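Local coordinates for protein acyltransferase (Streptococcus pneumoniae, PDB 5UG1) that probably transfers acetyl groups to hydroxyls of the peptidoglycan of this Gram-positive pathogen, acting as a peptidoglycan O-acetyltransferase, at residues A[4-9]-A[57-62]; A[19-24]-A[159-164]; A[39-44]-A[75-80]; A[88-93]-A[123-128]. One frame throughout, in Å; residues are numbered along the deposited sequence.

Contacts 1 and 4, in the central parallel sheet, are core; contact 3 is also buried, between helices, and contact 2 only partly. Contacts 2 and 3 lie on opposite sides of the sheet, their centres about 23 Å apart. Strands 57-61 and 86-90 are neighbours, stitching contacts 1 and 4 together by backbone bonds. Contact 2 lies against both, through Leu8 and Ala61 of contact 1 and Trp127 of contact 4; contact 3 touches only contact 1. Chemistry follows place: ladders of N-H to C=O bonds with branched aliphatics in the sheet, an alanine-lined helix crossing in contact 2, one buried asparagine in contact 3, and a threonine-centred network at the strand ends in contact 4.

Contact 1: A[4-9]-A[57-62]; sequences DGTMLI and TVVIAT
Gly5 O is gripped twice: by Thr57 N at 2.9 Å, nearly along the C=O axis, and by a water that donates to it. That water also donates to Asp4 OD1 and accepts from Thr57 OG1, tying the loop before the first strand to the start of the second. Glycine suits position 5 because with phi at 144° a side chain would be jammed against the carbonyl O of Asp4. From here Met7 and Ile9 each give N-H and C=O to strand 57-61. Ile9 N meets Val59 O at 2.8 Å, nearly along the C=O axis, whereas Ala61 N lies above the plane of the Ile9 carbonyl.

On one face Leu8, its CG anti to the backbone N (chi1 -174°), crosses Val59 obliquely, CD1 3.8 Å from Val59 CG1. Leu8 CD2 rests on Ala61 CB, where Tyr160 of helix 150-171 also packs, a place that suits a small residue. On the other face Ile9 lies beside Val58 and Ile60, and Ile9 CD1 meets Ile60 CD1 at 4.0 Å. Helix 150-171 covers the Leu8 face and helix 38-50 the Ile9 face. Aliphatic parallel strands between helices, in the order 2-1-3-4-5, form a flavodoxin-like core, consistent with an SGNH-type atypical alpha/beta hydrolase fold.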
loop_
_atom_site.group_PDB
_atom_site.type_symbol
_atom_site.label_atom_id
_atom_site.label_comp_id
_atom_site.label_asym_id
_atom_site.label_seq_id
_atom_site.Cartn_x
_atom_site.Cartn_y
_atom_site.Cartn_z
ATOM N N ASP A 4 -10.810 16.786 1.638
ATOM C CA ASP A 4 -9.657 16.306 0.918
ATOM C C ASP A 4 -8.564 15.921 1.895
ATOM O O ASP A 4 -8.528 16.378 3.040
ATOM C CB ASP A 4 -9.159 17.359 -0.064
ATOM C CG ASP A 4 -9.041 16.815 -1.463
ATOM O OD1 ASP A 4 -7.981 16.240 -1.776
ATOM O OD2 ASP A 4 -10.024 16.927 -2.234
ATOM N N GLY A 5 -7.671 15.060 1.430
ATOM C CA GLY A 5 -6.616 14.559 2.284
ATOM C C GLY A 5 -6.278 13.116 1.991
ATOM O O GLY A 5 -7.028 12.417 1.302
ATOM N N THR A 6 -5.154 12.662 2.535
ATOM C CA THR A 6 -4.643 11.321 2.305
ATOM C C THR A 6 -4.260 10.693 3.637
ATOM O O THR A 6 -3.525 11.296 4.421
ATOM C CB THR A 6 -3.434 11.355 1.372
ATOM O OG1 THR A 6 -3.790 12.028 0.157
ATOM C CG2 THR A 6 -2.969 9.948 1.052
ATOM N N MET A 7 -4.790 9.503 3.897
ATOM C CA MET A 7 -4.361 8.661 5.005
ATOM C C MET A 7 -3.814 7.361 4.431
ATOM O O MET A 7 -4.474 6.710 3.609
ATOM C CB MET A 7 -5.513 8.368 5.981
ATOM C CG MET A 7 -5.099 7.479 7.148
ATOM S SD MET A 7 -6.393 7.234 8.344
ATOM C CE MET A 7 -6.378 8.781 9.254
ATOM N N LEU A 8 -2.605 7.001 4.845
ATOM C CA LEU A 8 -2.021 5.704 4.536
ATOM C C LEU A 8 -2.171 4.803 5.759
ATOM O O LEU A 8 -1.822 5.204 6.875
ATOM C CB LEU A 8 -0.550 5.854 4.146
ATOM C CG LEU A 8 0.160 4.591 3.655
ATOM C CD1 LEU A 8 1.205 4.957 2.637
ATOM C CD2 LEU A 8 0.802 3.830 4.825
ATOM N N ILE A 9 -2.736 3.616 5.556
ATOM C CA ILE A 9 -2.827 2.581 6.583
ATOM C C ILE A 9 -1.937 1.449 6.102
ATOM O O ILE A 9 -2.246 0.806 5.089
ATOM C CB ILE A 9 -4.264 2.085 6.781
ATOM C CG1 ILE A 9 -5.227 3.234 7.076
ATOM C CG2 ILE A 9 -4.320 0.980 7.859
ATOM C CD1 ILE A 9 -6.649 2.935 6.585
ATOM N N THR A 57 -8.728 10.313 0.151
ATOM C CA THR A 57 -7.862 9.323 -0.468
ATOM C C THR A 57 -7.305 8.394 0.605
ATOM O O THR A 57 -6.717 8.851 1.592
ATOM C CB THR A 57 -6.731 9.995 -1.246
ATOM O OG1 THR A 57 -7.280 11.029 -2.072
ATOM C CG2 THR A 57 -6.040 8.988 -2.122
ATOM N N VAL A 58 -7.494 7.092 0.401
ATOM C CA VAL A 58 -7.074 6.046 1.327
ATOM C C VAL A 58 -5.998 5.209 0.646
ATOM O O VAL A 58 -6.200 4.706 -0.468
ATOM C CB VAL A 58 -8.267 5.165 1.747
ATOM C CG1 VAL A 58 -7.851 4.184 2.841
ATOM C CG2 VAL A 58 -9.446 6.034 2.185
ATOM N N VAL A 59 -4.857 5.058 1.305
ATOM C CA VAL A 59 -3.774 4.231 0.794
ATOM C C VAL A 59 -3.651 3.006 1.688
ATOM O O VAL A 59 -3.391 3.132 2.891
ATOM C CB VAL A 59 -2.445 4.998 0.723
ATOM C CG1 VAL A 59 -1.413 4.151 -0.005
ATOM C CG2 VAL A 59 -2.645 6.349 0.011
ATOM N N ILE A 60 -3.831 1.825 1.097
ATOM C CA ILE A 60 -3.726 0.552 1.801
ATOM C C ILE A 60 -2.374 -0.042 1.421
ATOM O O ILE A 60 -2.202 -0.562 0.312
ATOM C CB ILE A 60 -4.881 -0.399 1.451
ATOM C CG1 ILE A 60 -6.241 0.244 1.739
ATOM C CG2 ILE A 60 -4.730 -1.747 2.208
ATOM C CD1 ILE A 60 -6.432 0.784 3.193
ATOM N N ALA A 61 -1.404 0.045 2.327
ATOM C CA ALA A 61 -0.036 -0.404 2.058
ATOM C C ALA A 61 0.262 -1.639 2.904
ATOM O O ALA A 61 0.992 -1.597 3.899
ATOM C CB ALA A 61 0.963 0.741 2.323
ATOM N N THR A 62 -0.327 -2.761 2.491
ATOM C CA THR A 62 -0.258 -4.026 3.208
ATOM C C THR A 62 -0.166 -5.156 2.191
ATOM O O THR A 62 -0.310 -4.947 0.983
ATOM C CB THR A 62 -1.500 -4.267 4.080
ATOM O OG1 THR A 62 -2.656 -4.327 3.233
ATOM C CG2 THR A 62 -1.695 -3.174 5.146
HETATM O O HOH W 1 -7.116 13.479 -1.434
#

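Contact 2: A[19-24]-A[159-164]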
loop_
_atom_site.group_PDB
_atom_site.type_symbol
_atom_site.label_atom_id
_atom_site.label_comp_id
_atom_site.label_asym_id
_atom_site.label_seq_id
_atom_site.Cartn_x
_atom_site.Cartn_y
_atom_site.Cartn_z
ATOM N N THR A 19 9.720 8.209 7.100
ATOM C CA THR A 19 10.260 9.546 6.883
ATOM C C THR A 19 10.197 9.941 5.413
ATOM O O THR A 19 9.908 11.099 5.086
ATOM C CB THR A 19 11.694 9.602 7.384
ATOM O OG1 THR A 19 11.740 9.053 8.706
ATOM C CG2 THR A 19 12.185 11.033 7.395
ATOM N N ALA A 20 10.471 8.992 4.513
ATOM C CA ALA A 20 10.437 9.311 3.088
ATOM C C ALA A 20 9.009 9.585 2.634
ATOM O O ALA A 20 8.767 10.500 1.842
ATOM C CB ALA A 20 11.063 8.175 2.274
ATOM N N LEU A 21 8.051 8.816 3.151
ATOM C CA LEU A 21 6.647 9.049 2.831
ATOM C C LEU A 21 6.222 10.453 3.231
ATOM O O LEU A 21 5.621 11.179 2.433
ATOM C CB LEU A 21 5.775 8.002 3.531
ATOM C CG LEU A 21 5.742 6.632 2.858
ATOM C CD1 LEU A 21 5.042 5.618 3.746
ATOM C CD2 LEU A 21 5.064 6.733 1.493
ATOM N N GLN A 22 6.527 10.844 4.476
ATOM C CA GLN A 22 6.153 12.166 4.977
ATOM C C GLN A 22 6.844 13.271 4.196
ATOM O O GLN A 22 6.264 14.337 3.972
ATOM C CB GLN A 22 6.504 12.293 6.458
ATOM C CG GLN A 22 5.673 13.332 7.176
ATOM C CD GLN A 22 4.223 12.924 7.248
ATOM O OE1 GLN A 22 3.847 12.080 8.066
ATOM N NE2 GLN A 22 3.401 13.496 6.372
ATOM N N THR A 23 8.090 13.037 3.789
ATOM C CA THR A 23 8.824 14.027 3.004
ATOM C C THR A 23 8.234 14.163 1.608
ATOM O O THR A 23 8.077 15.278 1.100
ATOM C CB THR A 23 10.303 13.636 2.948
ATOM O OG1 THR A 23 10.852 13.732 4.266
ATOM C CG2 THR A 23 11.092 14.551 2.018
ATOM N N ALA A 24 7.865 13.040 0.986
ATOM C CA ALA A 24 7.322 13.087 -0.363
ATOM C C ALA A 24 5.868 13.524 -0.375
ATOM O O ALA A 24 5.402 14.078 -1.375
ATOM C CB ALA A 24 7.461 11.720 -1.035
ATOM N N LEU A 159 12.263 5.222 -3.137
ATOM C CA LEU A 159 11.552 4.513 -4.198
ATOM C C LEU A 159 10.149 4.141 -3.756
ATOM O O LEU A 159 9.191 4.253 -4.532
ATOM C CB LEU A 159 12.310 3.246 -4.601
ATOM C CG LEU A 159 13.492 3.382 -5.556
ATOM C CD1 LEU A 159 14.344 2.126 -5.494
ATOM C CD2 LEU A 159 12.984 3.618 -6.961
ATOM N N TYR A 160 10.017 3.678 -2.514
ATOM C CA TYR A 160 8.714 3.297 -1.996
ATOM C C TYR A 160 7.796 4.510 -1.903
ATOM O O TYR A 160 6.653 4.469 -2.370
ATOM C CB TYR A 160 8.888 2.612 -0.644
ATOM C CG TYR A 160 7.629 2.034 -0.029
ATOM C CD1 TYR A 160 6.778 2.825 0.729
ATOM C CD2 TYR A 160 7.314 0.691 -0.180
ATOM C CE1 TYR A 160 5.635 2.310 1.310
ATOM C CE2 TYR A 160 6.167 0.156 0.406
ATOM C CZ TYR A 160 5.332 0.974 1.151
ATOM O OH TYR A 160 4.191 0.465 1.736
ATOM N N ALA A 161 8.293 5.614 -1.344
ATOM C CA ALA A 161 7.459 6.804 -1.224
ATOM C C ALA A 161 7.075 7.359 -2.594
ATOM O O ALA A 161 5.926 7.764 -2.806
ATOM C CB ALA A 161 8.176 7.865 -0.391
ATOM N N ASP A 162 8.021 7.378 -3.541
ATOM C CA ASP A 162 7.729 7.950 -4.856
ATOM C C ASP A 162 6.714 7.116 -5.625
ATOM O O ASP A 162 5.958 7.660 -6.439
ATOM C CB ASP A 162 9.004 8.097 -5.675
ATOM C CG ASP A 162 9.872 9.262 -5.205
ATOM O OD1 ASP A 162 9.337 10.193 -4.557
ATOM O OD2 ASP A 162 11.092 9.243 -5.488
ATOM N N THR A 163 6.694 5.802 -5.397
ATOM C CA THR A 163 5.695 4.957 -6.040
ATOM C C THR A 163 4.292 5.377 -5.629
ATOM O O THR A 163 3.393 5.497 -6.467
ATOM C CB THR A 163 5.948 3.493 -5.682
ATOM O OG1 THR A 163 7.287 3.139 -6.049
ATOM C CG2 THR A 163 4.977 2.587 -6.426
ATOM N N ILE A 164 4.094 5.621 -4.332
ATOM C CA ILE A 164 2.786 6.033 -3.835
ATOM C C ILE A 164 2.456 7.455 -4.289
ATOM O O ILE A 164 1.324 7.743 -4.697
ATOM C CB ILE A 164 2.745 5.864 -2.302
ATOM C CG1 ILE A 164 2.705 4.362 -1.966
ATOM C CG2 ILE A 164 1.552 6.585 -1.670
ATOM C CD1 ILE A 164 3.042 4.051 -0.533
#
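Apolar contacts carry the crossing of helices 18-24 and 150-171, whose local axes approach to 8.3 Å at 41°. Ala161 is the central piece. Its CB points at the other helix and sits against the backbone of Ala20, 3.5 Å from Ala20 O, with Ala20 CB at 3.9 Å and Ala24 CB at 4.0 Å around it. Alanine suits the place, since the short methyl lets Ala161 CB sit directly on the Ala20 carbonyl. Leu21 reaches round beside them: chi1 -79° carries CG toward the long helix, and chi2 171° sends CD1 and CD2 to different partners. CD2 lies 3.6 Å from Ala161 CA and also touches Ile164 CD1, whereas CD1 comes to the edge of the Tyr160 ring, near the ring plane, 4.2 Å from Tyr160 CE1. One leucine thus bridges three residues of the long helix.

The hydroxyls of Thr23 and Thr163 are satisfied within their own helices. Thr23 OG1 donates to Thr19 O at 2.9 Å, and Thr163 OG1 repeats the pattern with Leu159 O at 2.7 Å. Both carbonyls also accept the ordinary helical N-H, so each is gripped twice, the hydroxyl coming from above the carbonyl plane. A threonine on a helix can satisfy its own hydroxyl in this way. Asp162 lies at the margin and forms a salt bridge with Lys158, one turn earlier.

Beneath the crossing, Leu21 and Ile164 both rest on Leu8 of strand 6-10, Leu21 also reaches Ile30 of strand 29-32, and Tyr160 meets Trp127 edge-to-face, beside helix 12-16.

Contact 3: A[39-44]-A[75-80]; sequences KTANEI and DSIVKN
Two helices flanking the same side of the parallel sheet, 38-50 and 70-80, meet here, with strand 57-61 between them in the chain, as successive beta-alpha steps. Their local axes run almost parallel, 9.6 Å at closest approach. Asn42 makes the largest part of the contact and points at the partner helix, its CG anti to the backbone N (chi1 -156°). The amide slides antiparallel past Ile77, Asn42 CG lying 3.7 Å from Ile77 CG1. ND2 reaches Ser76 OG at 2.9 Å, but the bond is bent to 123° and weak. OD1 lies 3.6 Å from Asn80 CB. A short, flat amide suits the place, offering carbon to isoleucine and an N-H to serine.

Asn80 turns its amide 67° from that of Asn42 and gives ND2 to Ser76 O at 3.0 Å; this carbonyl also accepts Asn80 N. On the outer side, Lys39, extended as far as CE and turned at its tip, forms a salt bridge through NZ with Glu43 OE2, which uses its syn lone pair.

Toward the sheet, Ile77 CD1 nears Ala41 CB and packs on Ile60 of strand 57-61, while Ala41 and Ile44 lie on Ile9 of strand 6-10.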
loop_
_atom_site.group_PDB
_atom_site.type_symbol
_atom_site.label_atom_id
_atom_site.label_comp_id
_atom_site.label_asym_id
_atom_site.label_seq_id
_atom_site.Cartn_x
_atom_site.Cartn_y
_atom_site.Cartn_z
ATOM N N LYS A 39 -6.231 -7.577 6.608
ATOM C CA LYS A 39 -7.382 -7.792 7.483
ATOM C C LYS A 39 -7.553 -6.650 8.481
ATOM O O LYS A 39 -8.634 -6.062 8.583
ATOM C CB LYS A 39 -7.227 -9.120 8.217
ATOM C CG LYS A 39 -8.438 -9.563 9.036
ATOM C CD LYS A 39 -8.060 -10.766 9.906
ATOM C CE LYS A 39 -9.192 -11.185 10.838
ATOM N NZ LYS A 39 -9.693 -10.047 11.663
ATOM N N THR A 40 -6.496 -6.324 9.236
ATOM C CA THR A 40 -6.643 -5.281 10.248
ATOM C C THR A 40 -6.721 -3.897 9.612
ATOM O O THR A 40 -7.363 -3.001 10.172
ATOM C CB THR A 40 -5.507 -5.335 11.285
ATOM O OG1 THR A 40 -4.252 -5.084 10.651
ATOM C CG2 THR A 40 -5.451 -6.690 11.971
ATOM N N ALA A 41 -6.092 -3.708 8.447
ATOM C CA ALA A 41 -6.226 -2.448 7.720
ATOM C C ALA A 41 -7.674 -2.189 7.315
ATOM O O ALA A 41 -8.137 -1.038 7.329
ATOM C CB ALA A 41 -5.324 -2.464 6.486
ATOM N N ASN A 42 -8.386 -3.247 6.915
ATOM C CA ASN A 42 -9.820 -3.156 6.647
ATOM C C ASN A 42 -10.568 -2.633 7.869
ATOM O O ASN A 42 -11.425 -1.749 7.763
ATOM C CB ASN A 42 -10.345 -4.544 6.245
ATOM C CG ASN A 42 -11.625 -4.485 5.413
ATOM O OD1 ASN A 42 -12.285 -3.449 5.344
ATOM N ND2 ASN A 42 -11.979 -5.611 4.775
ATOM N N GLU A 43 -10.261 -3.191 9.042
ATOM C CA GLU A 43 -10.908 -2.765 10.280
ATOM C C GLU A 43 -10.511 -1.337 10.646
ATOM O O GLU A 43 -11.369 -0.530 11.023
ATOM C CB GLU A 43 -10.555 -3.746 11.397
ATOM C CG GLU A 43 -11.039 -5.193 11.135
ATOM C CD GLU A 43 -10.242 -6.225 11.923
ATOM O OE1 GLU A 43 -9.253 -5.832 12.582
ATOM O OE2 GLU A 43 -10.592 -7.426 11.883
ATOM N N ILE A 44 -9.222 -1.005 10.516
ATOM C CA ILE A 44 -8.747 0.364 10.760
ATOM C C ILE A 44 -9.439 1.350 9.830
ATOM O O ILE A 44 -9.855 2.442 10.255
ATOM C CB ILE A 44 -7.213 0.441 10.604
ATOM C CG1 ILE A 44 -6.517 -0.377 11.697
ATOM C CG2 ILE A 44 -6.721 1.898 10.637
ATOM C CD1 ILE A 44 -5.005 -0.450 11.532
ATOM N N ASP A 75 -10.764 -8.503 -1.859
ATOM C CA ASP A 75 -12.182 -8.363 -2.175
ATOM C C ASP A 75 -12.898 -7.576 -1.086
ATOM O O ASP A 75 -13.668 -6.653 -1.370
ATOM C CB ASP A 75 -12.835 -9.733 -2.322
ATOM C CG ASP A 75 -12.554 -10.379 -3.649
ATOM O OD1 ASP A 75 -11.971 -9.713 -4.539
ATOM O OD2 ASP A 75 -12.936 -11.558 -3.792
ATOM N N SER A 76 -12.640 -7.924 0.174
ATOM C CA SER A 76 -13.385 -7.331 1.276
ATOM C C SER A 76 -13.039 -5.858 1.465
ATOM O O SER A 76 -13.933 -5.023 1.643
ATOM C CB SER A 76 -13.120 -8.096 2.567
ATOM O OG SER A 76 -13.862 -7.515 3.617
ATOM N N ILE A 77 -11.748 -5.518 1.475
ATOM C CA ILE A 77 -11.400 -4.133 1.758
ATOM C C ILE A 77 -11.894 -3.237 0.630
ATOM O O ILE A 77 -12.395 -2.134 0.867
ATOM C CB ILE A 77 -9.888 -3.989 2.022
ATOM C CG1 ILE A 77 -9.608 -2.717 2.824
ATOM C CG2 ILE A 77 -9.085 -4.018 0.732
ATOM C CD1 ILE A 77 -8.224 -2.670 3.395
ATOM N N VAL A 78 -11.841 -3.734 -0.603
ATOM C CA VAL A 78 -12.381 -2.976 -1.722
ATOM C C VAL A 78 -13.881 -2.816 -1.572
ATOM O O VAL A 78 -14.425 -1.728 -1.782
ATOM C CB VAL A 78 -12.009 -3.655 -3.049
ATOM C CG1 VAL A 78 -12.868 -3.091 -4.190
ATOM C CG2 VAL A 78 -10.507 -3.484 -3.310
ATOM N N LYS A 79 -14.573 -3.888 -1.180
ATOM C CA LYS A 79 -16.019 -3.798 -0.976
ATOM C C LYS A 79 -16.366 -2.788 0.115
ATOM O O LYS A 79 -17.364 -2.065 0.020
ATOM C CB LYS A 79 -16.575 -5.181 -0.617
ATOM C CG LYS A 79 -18.023 -5.193 -0.123
ATOM C CD LYS A 79 -19.020 -5.024 -1.256
ATOM C CE LYS A 79 -20.447 -4.906 -0.739
ATOM N NZ LYS A 79 -20.829 -6.048 0.145
ATOM N N ASN A 80 -15.553 -2.721 1.158
ATOM C CA ASN A 80 -15.912 -1.958 2.340
ATOM C C ASN A 80 -15.436 -0.517 2.284
ATOM O O ASN A 80 -15.724 0.243 3.213
ATOM C CB ASN A 80 -15.372 -2.653 3.594
ATOM C CG ASN A 80 -16.325 -3.734 4.109
ATOM O OD1 ASN A 80 -17.300 -3.437 4.801
ATOM N ND2 ASN A 80 -16.047 -4.992 3.766
#

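Contact 4: A[88-93]-A[123-128]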
loop_
_atom_site.group_PDB
_atom_site.type_symbol
_atom_site.label_atom_id
_atom_site.label_comp_id
_atom_site.label_asym_id
_atom_site.label_seq_id
_atom_site.Cartn_x
_atom_site.Cartn_y
_atom_site.Cartn_z
ATOM N N ILE A 88 -6.060 3.667 -2.958
ATOM C CA ILE A 88 -4.824 3.259 -3.618
ATOM C C ILE A 88 -4.327 1.971 -2.971
ATOM O O ILE A 88 -4.226 1.890 -1.742
ATOM C CB ILE A 88 -3.776 4.376 -3.543
ATOM C CG1 ILE A 88 -4.249 5.535 -4.408
ATOM C CG2 ILE A 88 -2.412 3.889 -3.979
ATOM C CD1 ILE A 88 -3.356 6.659 -4.341
ATOM N N LEU A 89 -4.030 0.964 -3.793
ATOM C CA LEU A 89 -3.550 -0.326 -3.307
ATOM C C LEU A 89 -2.055 -0.447 -3.591
ATOM O O LEU A 89 -1.630 -0.335 -4.750
ATOM C CB LEU A 89 -4.323 -1.472 -3.965
ATOM C CG LEU A 89 -5.849 -1.360 -3.923
ATOM C CD1 LEU A 89 -6.492 -2.477 -4.736
ATOM C CD2 LEU A 89 -6.371 -1.363 -2.488
ATOM N N VAL A 90 -1.261 -0.690 -2.543
ATOM C CA VAL A 90 0.183 -0.862 -2.682
ATOM C C VAL A 90 0.487 -2.361 -2.701
ATOM O O VAL A 90 0.297 -3.060 -1.695
ATOM C CB VAL A 90 0.947 -0.150 -1.562
ATOM C CG1 VAL A 90 2.396 0.098 -2.001
ATOM C CG2 VAL A 90 0.269 1.161 -1.200
ATOM N N THR A 91 0.963 -2.864 -3.844
ATOM C CA THR A 91 1.190 -4.293 -3.986
ATOM C C THR A 91 2.352 -4.730 -3.096
ATOM O O THR A 91 3.291 -3.961 -2.864
ATOM C CB THR A 91 1.486 -4.669 -5.440
ATOM O OG1 THR A 91 2.576 -3.879 -5.937
ATOM C CG2 THR A 91 0.231 -4.492 -6.345
ATOM N N PRO A 92 2.300 -5.947 -2.555
ATOM C CA PRO A 92 3.365 -6.408 -1.666
ATOM C C PRO A 92 4.508 -7.035 -2.451
ATOM O O PRO A 92 4.347 -7.473 -3.590
ATOM C CB PRO A 92 2.658 -7.453 -0.792
ATOM C CG PRO A 92 1.605 -7.999 -1.683
ATOM C CD PRO A 92 1.180 -6.904 -2.615
ATOM N N TYR A 93 5.679 -7.080 -1.813
ATOM C CA TYR A 93 6.861 -7.683 -2.425
ATOM C C TYR A 93 7.600 -8.553 -1.417
ATOM O O TYR A 93 8.136 -8.042 -0.428
ATOM C CB TYR A 93 7.798 -6.615 -2.984
ATOM C CG TYR A 93 9.064 -7.192 -3.555
ATOM C CD1 TYR A 93 9.058 -7.873 -4.770
ATOM C CD2 TYR A 93 10.275 -7.072 -2.872
ATOM C CE1 TYR A 93 10.234 -8.415 -5.287
ATOM C CE2 TYR A 93 11.445 -7.600 -3.383
ATOM C CZ TYR A 93 11.420 -8.276 -4.587
ATOM O OH TYR A 93 12.593 -8.800 -5.088
ATOM N N THR A 123 -6.722 2.937 -7.633
ATOM C CA THR A 123 -5.485 3.153 -8.369
ATOM C C THR A 123 -4.394 2.266 -7.780
ATOM O O THR A 123 -4.300 2.123 -6.556
ATOM C CB THR A 123 -5.050 4.645 -8.287
ATOM O OG1 THR A 123 -6.074 5.495 -8.834
ATOM C CG2 THR A 123 -3.726 4.873 -9.012
ATOM N N ILE A 124 -3.545 1.686 -8.651
ATOM C CA ILE A 124 -2.465 0.809 -8.200
ATOM C C ILE A 124 -1.231 1.643 -7.880
ATOM O O ILE A 124 -0.954 2.651 -8.538
ATOM C CB ILE A 124 -2.147 -0.273 -9.252
ATOM C CG1 ILE A 124 -1.480 -1.494 -8.593
ATOM C CG2 ILE A 124 -1.257 0.288 -10.369
ATOM C CD1 ILE A 124 -2.390 -2.220 -7.614
ATOM N N ALA A 125 -0.510 1.233 -6.837
ATOM C CA ALA A 125 0.848 1.688 -6.541
ATOM C C ALA A 125 1.709 0.427 -6.516
ATOM O O ALA A 125 1.758 -0.272 -5.496
ATOM C CB ALA A 125 0.911 2.451 -5.221
ATOM N N ASP A 126 2.385 0.131 -7.634
ATOM C CA ASP A 126 2.934 -1.211 -7.872
ATOM C C ASP A 126 4.358 -1.326 -7.321
ATOM O O ASP A 126 5.353 -1.449 -8.048
ATOM C CB ASP A 126 2.880 -1.555 -9.352
ATOM C CG ASP A 126 2.819 -3.053 -9.592
ATOM O OD1 ASP A 126 3.172 -3.821 -8.667
ATOM O OD2 ASP A 126 2.405 -3.465 -10.702
ATOM N N TRP A 127 4.431 -1.290 -5.990
ATOM C CA TRP A 127 5.692 -1.524 -5.300
ATOM C C TRP A 127 6.316 -2.856 -5.710
ATOM O O TRP A 127 7.537 -2.951 -5.890
ATOM C CB TRP A 127 5.445 -1.476 -3.794
ATOM C CG TRP A 127 6.576 -1.998 -2.949
ATOM C CD1 TRP A 127 6.553 -3.092 -2.131
ATOM C CD2 TRP A 127 7.889 -1.440 -2.838
ATOM N NE1 TRP A 127 7.774 -3.250 -1.519
ATOM C CE2 TRP A 127 8.610 -2.244 -1.934
ATOM C CE3 TRP A 127 8.527 -0.331 -3.417
ATOM C CZ2 TRP A 127 9.945 -1.980 -1.599
ATOM C CZ3 TRP A 127 9.854 -0.070 -3.074
ATOM C CH2 TRP A 127 10.544 -0.892 -2.180
ATOM N N ASN A 128 5.492 -3.898 -5.847
ATOM C CA ASN A 128 5.977 -5.197 -6.307
ATOM C C ASN A 128 6.783 -5.068 -7.597
ATOM O O ASN A 128 7.890 -5.603 -7.710
ATOM C CB ASN A 128 4.787 -6.142 -6.509
ATOM C CG ASN A 128 5.196 -7.511 -7.003
ATOM O OD1 ASN A 128 5.390 -7.721 -8.204
ATOM N ND2 ASN A 128 5.310 -8.463 -6.078
HETATM O O HOH W 2 8.562 -5.450 0.634
#
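Thr91 stands just past the end of strand 86-90 with OG1 in the crowded position between backbone N and carbonyl carbon (chi1 54°), which turns the hydroxyl onto the start of helix 127-132. There it donates to Asp126 OD1 at 2.8 Å, meeting it from above the carboxylate plane, and accepts the N-H of Asn128, N to OG1 2.9 Å. Its methyl, CG2, packs on Ile124 CD1, the two side chains crossing nearly at right angles. Threonine suits both demands. Asp126 is the helix N-cap: OD1 also takes the N-H of Gln129, while OD2 forms a salt bridge with Arg113, which would probably stabilise its charge.

Asn128 lays its amide in line with the next carbonyl, ND2 to Pro92 O at 2.8 Å and in the carbonyl plane. Trp127 turns its ring edge to Thr91 O, CD1 being 3.5 Å from Thr91 O; Tyr93 CB approaches obliquely, and a water links Trp127 NE1 with Tyr93 O.

Before this network the strands pair in parallel, Leu89 N to Thr123 O at 3.0 Å and Ala125 N to Leu89 O at 2.8 Å. Ile88 CG2 meets the small Ala125 CB at 3.8 Å on the face covered by helix 150-171. Helix 102-118, which completes the beta-alpha-beta unit of these strands, covers Leu89 and Thr91, and strand 57-61 flanks strand 86-90 on its other edge.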